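Local coordinates for protein DNA ligase (Archaeoglobus fulgidus, PDB 3GDE) that probably seals nicks in double-stranded DNA during replication, recombination and repair, using ATP and passing through an enzyme-bound AMP intermediate, at residues I196-G201 and H223-M228; R227-Q232 and S407-G412. All blocks are in the same frame, centred on the assembly; numbering follows the deposited sequence.

Interaction 1 of 2, residues I196-G201 and H223-M228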
loop_
_atom_site.group_PDB
_atom_site.type_symbol
_atom_site.label_atom_id
_atom_site.label_comp_id
_atom_site.label_asym_id
_atom_site.label_seq_id
_atom_site.Cartn_x
_atom_site.Cartn_y
_atom_site.Cartn_z
ATOM N N ILE A 196 -4.320 6.268 12.680
ATOM C CA ILE A 196 -5.508 7.118 12.506
ATOM C C ILE A 196 -5.301 8.346 11.607
ATOM O O ILE A 196 -6.268 9.026 11.267
ATOM C CB ILE A 196 -6.163 7.555 13.845
ATOM C CG1 ILE A 196 -5.223 8.443 14.653
ATOM C CG2 ILE A 196 -6.659 6.343 14.651
ATOM C CD1 ILE A 196 -5.949 9.363 15.603
ATOM N N THR A 197 -4.053 8.625 11.226
ATOM C CA THR A 197 -3.751 9.760 10.333
ATOM C C THR A 197 -3.233 9.310 8.984
ATOM O O THR A 197 -3.430 10.006 7.990
ATOM C CB THR A 197 -2.709 10.739 10.928
ATOM O OG1 THR A 197 -1.468 10.055 11.140
ATOM C CG2 THR A 197 -3.205 11.334 12.236
ATOM N N ASN A 198 -2.553 8.161 8.968
ATOM C CA ASN A 198 -1.896 7.621 7.774
ATOM C C ASN A 198 -0.953 8.604 7.052
ATOM O O ASN A 198 -0.822 8.598 5.812
ATOM C CB ASN A 198 -2.938 7.000 6.834
ATOM C CG ASN A 198 -3.473 5.689 7.367
ATOM O OD1 ASN A 198 -2.812 4.655 7.260
ATOM N ND2 ASN A 198 -4.657 5.726 7.975
ATOM N N ASP A 199 -0.290 9.433 7.855
ATOM C CA ASP A 199 0.737 10.344 7.389
ATOM C C ASP A 199 1.824 10.423 8.459
ATOM O O ASP A 199 1.659 11.123 9.462
ATOM C CB ASP A 199 0.131 11.731 7.123
ATOM C CG ASP A 199 1.106 12.689 6.434
ATOM O OD1 ASP A 199 2.342 12.493 6.506
ATOM O OD2 ASP A 199 0.625 13.658 5.819
ATOM N N LEU A 200 2.930 9.705 8.240
ATOM C CA LEU A 200 4.051 9.682 9.179
ATOM C C LEU A 200 4.733 11.027 9.332
ATOM O O LEU A 200 5.305 11.320 10.380
ATOM C CB LEU A 200 5.092 8.626 8.782
ATOM C CG LEU A 200 5.195 7.375 9.652
ATOM C CD1 LEU A 200 6.509 6.652 9.376
ATOM C CD2 LEU A 200 5.064 7.684 11.155
ATOM N N GLY A 201 4.693 11.830 8.275
ATOM C CA GLY A 201 5.217 13.191 8.311
ATOM C C GLY A 201 4.456 14.057 9.296
ATOM O O GLY A 201 5.063 14.714 10.144
ATOM N N HIS A 223 -12.925 12.106 6.645
ATOM C CA HIS A 223 -12.227 12.252 5.368
ATOM C C HIS A 223 -10.715 11.997 5.475
ATOM O O HIS A 223 -10.008 11.996 4.468
ATOM C CB HIS A 223 -12.590 13.569 4.645
ATOM C CG HIS A 223 -14.065 13.738 4.414
ATOM N ND1 HIS A 223 -14.809 14.734 5.012
ATOM C CD2 HIS A 223 -14.941 13.011 3.678
ATOM C CE1 HIS A 223 -16.073 14.621 4.645
ATOM N NE2 HIS A 223 -16.179 13.586 3.831
ATOM N N ILE A 224 -10.234 11.748 6.690
ATOM C CA ILE A 224 -8.883 11.215 6.865
ATOM C C ILE A 224 -8.968 9.736 7.242
ATOM O O ILE A 224 -9.496 9.386 8.303
ATOM C CB ILE A 224 -8.019 12.058 7.851
ATOM C CG1 ILE A 224 -7.702 13.415 7.209
ATOM C CG2 ILE A 224 -6.716 11.322 8.211
ATOM C CD1 ILE A 224 -7.159 14.448 8.150
ATOM N N PRO A 225 -8.453 8.863 6.359
ATOM C CA PRO A 225 -8.643 7.426 6.508
ATOM C C PRO A 225 -7.917 6.877 7.711
ATOM O O PRO A 225 -6.824 7.332 8.055
ATOM C CB PRO A 225 -8.036 6.853 5.221
ATOM C CG PRO A 225 -7.025 7.871 4.816
ATOM C CD PRO A 225 -7.645 9.185 5.168
ATOM N N VAL A 226 -8.552 5.907 8.349
ATOM C CA VAL A 226 -7.930 5.172 9.425
ATOM C C VAL A 226 -7.635 3.738 8.983
ATOM O O VAL A 226 -8.395 3.130 8.214
ATOM C CB VAL A 226 -8.685 5.339 10.796
ATOM C CG1 VAL A 226 -9.910 6.260 10.676
ATOM C CG2 VAL A 226 -8.999 3.997 11.486
ATOM N N ARG A 227 -6.488 3.231 9.423
ATOM C CA ARG A 227 -6.058 1.894 9.063
ATOM C C ARG A 227 -7.078 0.899 9.585
ATOM O O ARG A 227 -7.434 0.927 10.765
ATOM C CB ARG A 227 -4.686 1.604 9.650
ATOM C CG ARG A 227 -3.834 0.760 8.762
ATOM C CD ARG A 227 -3.347 1.549 7.567
ATOM N NE ARG A 227 -1.978 2.025 7.741
ATOM C CZ ARG A 227 -0.899 1.276 7.541
ATOM N NH1 ARG A 227 -1.022 0.007 7.176
ATOM N NH2 ARG A 227 0.306 1.788 7.723
ATOM N N MET A 228 -7.573 0.042 8.704
ATOM C CA MET A 228 -8.631 -0.888 9.086
ATOM C C MET A 228 -8.154 -1.940 10.088
ATOM O O MET A 228 -6.999 -2.377 10.048
ATOM C CB MET A 228 -9.221 -1.562 7.848
ATOM C CG MET A 228 -9.896 -0.595 6.902
ATOM S SD MET A 228 -9.997 -1.348 5.292
ATOM C CE MET A 228 -10.967 -0.124 4.401
HETATM O O HOH W 1 -8.590 10.097 10.892
#

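Interaction 2 of 2, residues R227-Q232 and S407-G412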
loop_
_atom_site.group_PDB
_atom_site.type_symbol
_atom_site.label_atom_id
_atom_site.label_comp_id
_atom_site.label_asym_id
_atom_site.label_seq_id
_atom_site.Cartn_x
_atom_site.Cartn_y
_atom_site.Cartn_z
ATOM N N ARG A 227 -6.488 3.231 9.423
ATOM C CA ARG A 227 -6.058 1.894 9.063
ATOM C C ARG A 227 -7.078 0.899 9.585
ATOM O O ARG A 227 -7.434 0.927 10.765
ATOM C CB ARG A 227 -4.686 1.604 9.650
ATOM C CG ARG A 227 -3.834 0.760 8.762
ATOM C CD ARG A 227 -3.347 1.549 7.567
ATOM N NE ARG A 227 -1.978 2.025 7.741
ATOM C CZ ARG A 227 -0.899 1.276 7.541
ATOM N NH1 ARG A 227 -1.022 0.007 7.176
ATOM N NH2 ARG A 227 0.306 1.788 7.723
ATOM N N MET A 228 -7.573 0.042 8.704
ATOM C CA MET A 228 -8.631 -0.888 9.086
ATOM C C MET A 228 -8.154 -1.940 10.088
ATOM O O MET A 228 -6.999 -2.377 10.048
ATOM C CB MET A 228 -9.221 -1.562 7.848
ATOM C CG MET A 228 -9.896 -0.595 6.902
ATOM S SD MET A 228 -9.997 -1.348 5.292
ATOM C CE MET A 228 -10.967 -0.124 4.401
ATOM N N MET A 229 -9.040 -2.324 10.995
ATOM C CA MET A 229 -8.775 -3.464 11.877
ATOM C C MET A 229 -8.804 -4.737 11.040
ATOM O O MET A 229 -9.690 -4.915 10.206
ATOM C CB MET A 229 -9.811 -3.533 13.003
ATOM C CG MET A 229 -9.578 -4.645 14.002
ATOM S SD MET A 229 -10.663 -4.461 15.408
ATOM C CE MET A 229 -10.054 -5.768 16.476
ATOM N N LEU A 230 -7.831 -5.616 11.255
ATOM C CA LEU A 230 -7.701 -6.823 10.438
ATOM C C LEU A 230 -7.954 -8.098 11.234
ATOM O O LEU A 230 -7.703 -8.135 12.435
ATOM C CB LEU A 230 -6.307 -6.872 9.801
ATOM C CG LEU A 230 -5.864 -5.693 8.928
ATOM C CD1 LEU A 230 -4.425 -5.907 8.464
ATOM C CD2 LEU A 230 -6.790 -5.513 7.736
ATOM N N ALA A 231 -8.425 -9.147 10.556
ATOM C CA ALA A 231 -8.697 -10.435 11.194
ATOM C C ALA A 231 -7.649 -11.509 10.876
ATOM O O ALA A 231 -7.057 -11.518 9.791
ATOM C CB ALA A 231 -10.076 -10.924 10.815
ATOM N N GLN A 232 -7.428 -12.404 11.836
ATOM C CA GLN A 232 -6.599 -13.594 11.632
ATOM C C GLN A 232 -7.405 -14.731 11.007
ATOM O O GLN A 232 -8.610 -14.816 11.197
ATOM C CB GLN A 232 -6.008 -14.086 12.957
ATOM C CG GLN A 232 -4.856 -13.254 13.482
ATOM C CD GLN A 232 -4.307 -13.801 14.793
ATOM O OE1 GLN A 232 -4.501 -14.979 15.126
ATOM N NE2 GLN A 232 -3.611 -12.945 15.544
ATOM N N SER A 407 -14.704 -6.637 22.278
ATOM C CA SER A 407 -13.480 -6.065 21.727
ATOM C C SER A 407 -13.724 -4.638 21.237
ATOM O O SER A 407 -14.806 -4.348 20.717
ATOM C CB SER A 407 -12.884 -6.962 20.621
ATOM O OG SER A 407 -13.715 -7.047 19.468
ATOM N N PRO A 408 -12.738 -3.732 21.457
ATOM C CA PRO A 408 -12.729 -2.406 20.824
ATOM C C PRO A 408 -12.188 -2.501 19.401
ATOM O O PRO A 408 -11.683 -3.544 19.003
ATOM C CB PRO A 408 -11.751 -1.616 21.688
ATOM C CG PRO A 408 -10.768 -2.642 22.140
ATOM C CD PRO A 408 -11.563 -3.918 22.334
ATOM N N TYR A 409 -12.291 -1.423 18.646
ATOM C CA TYR A 409 -11.763 -1.395 17.296
ATOM C C TYR A 409 -10.331 -0.872 17.336
ATOM O O TYR A 409 -10.086 0.248 17.821
ATOM C CB TYR A 409 -12.656 -0.520 16.398
ATOM C CG TYR A 409 -12.310 -0.575 14.921
ATOM C CD1 TYR A 409 -13.052 -1.361 14.042
ATOM C CD2 TYR A 409 -11.242 0.161 14.408
ATOM C CE1 TYR A 409 -12.744 -1.401 12.677
ATOM C CE2 TYR A 409 -10.925 0.123 13.063
ATOM C CZ TYR A 409 -11.680 -0.657 12.198
ATOM O OH TYR A 409 -11.351 -0.698 10.864
ATOM N N ILE A 410 -9.394 -1.688 16.839
ATOM C CA ILE A 410 -7.967 -1.357 16.890
ATOM C C ILE A 410 -7.362 -1.160 15.490
ATOM O O ILE A 410 -6.958 -2.133 14.835
ATOM C CB ILE A 410 -7.144 -2.419 17.680
ATOM C CG1 ILE A 410 -7.792 -2.753 19.039
ATOM C CG2 ILE A 410 -5.691 -1.957 17.854
ATOM C CD1 ILE A 410 -7.602 -1.704 20.133
ATOM N N PRO A 411 -7.288 0.104 15.034
ATOM C CA PRO A 411 -6.778 0.421 13.701
ATOM C C PRO A 411 -5.440 -0.245 13.368
ATOM O O PRO A 411 -4.488 -0.204 14.167
ATOM C CB PRO A 411 -6.633 1.948 13.740
ATOM C CG PRO A 411 -7.707 2.382 14.669
ATOM C CD PRO A 411 -7.689 1.327 15.758
ATOM N N GLY A 412 -5.400 -0.885 12.207
ATOM C CA GLY A 412 -4.172 -1.427 11.640
ATOM C C GLY A 412 -3.667 -2.719 12.242
ATOM O O GLY A 412 -2.638 -3.225 11.821
#

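Interaction 1 of 2, residues I196-G201 and H223-M228
Ile-224 turns its branch methyl CG2 onto the backbone oxygens at the end of helix 187-197, lying 3.5 Å from O of Thr-197. Its own carbonyl faces a water 2.8 Å from O of Ile-224, which also reaches O of Ile-196 and so bridges the two backbones. At Pro-225 the carbonyl oxygen receives the amide of Asn-198, with ND2 2.7 Å from O of Pro-225. The donor stands above the carbonyl plane, 52° out of it, while the oxygen lies close to the plane of the amide. Val-226 packs its CB 4.0 Å from CA of Ile-196, the pair whose CA atoms come nearest across the contact. Arg-227 bends at chi2 and chi3 to bring NE 2.8 Å from OD1 of Asn-198, a weak bond at 126° near the guanidinium plane; the two flat groups are 39° apart. Asn-198 thus spends both ends of one amide on residues two apart. An alanine here would probably leave the carbonyl of Pro-225 and NE of Arg-227 without these mates and open a gap between the helix turn and the linker. Asn-198 has positive phi and is the first residue to leave the helix, while Asp-199 is the N-cap of helix 200-216. The contact is that of a helix-to-helix turn whose asparagine side chain pins an irregular linker, here the one leading into strand 230-233 of the adenylation domain.

Interaction 2 of 2, residues R227-Q232 and S407-G412
Met-229 lies over one face of the Tyr-409 ring, a Met-aromatic contact between the lead-in to strand 230-233 and the loop before strand 414-415, within the adenylation domain. Its CG is anti to the backbone N (chi1 -177°) and the chain beyond is extended, and its CE lies 3.7 Å from O of Pro-408. CB makes a CH-pi contact 3.7 Å from the centroid of the Tyr-409 ring, displaced toward the rim, and SD of Met-229 sits 4.5 Å from that centroid, over the face. SD also accepts a weak but nearly straight bond from N of Ile-410. The phenol tip of Tyr-409 ends at the methionine's own backbone: OH is 2.8 Å from N of Met-229 and accepts its hydrogen at 166°. Ring and main chain are thus gripped at one residue, and a hydrogen bond between OH and Asp-299 helps fix the phenol. Gly-412, with positive phi, fits against Arg-227, whose CG is 3.6 Å from CA of Gly-412. The N-H of Gly-412 is shared between two carbonyls, weakly with O of Arg-227 and at a better angle with O of Met-228, where N of Gly-412 stands 3.1 Å from that oxygen and 71° out of the carbonyl plane.

In the fold
Interactions 1 and 2 follow each other along one linker, with centres about 13 Å apart, and share Arg-227 and Met-228. Arg-227 sends its side chain to the helix turn of interaction 1 and its carbonyl to the loop of interaction 2. The two also touch through Pro-411, whose CG lies 3.8 Å from CG2 of Val-226 and 4.1 Å from CG2 of Ile-196. Together they tie the turn after helix 187-197 to the linker before strand 230-233 and to the loop before strand 414-415. The predicted ATP-binding residues are close: the side chain of Arg-257 is about 3 Å from that of Tyr-409, and that of Arg-272 about 4 Å from Met-228 and about 5 Å from Arg-227.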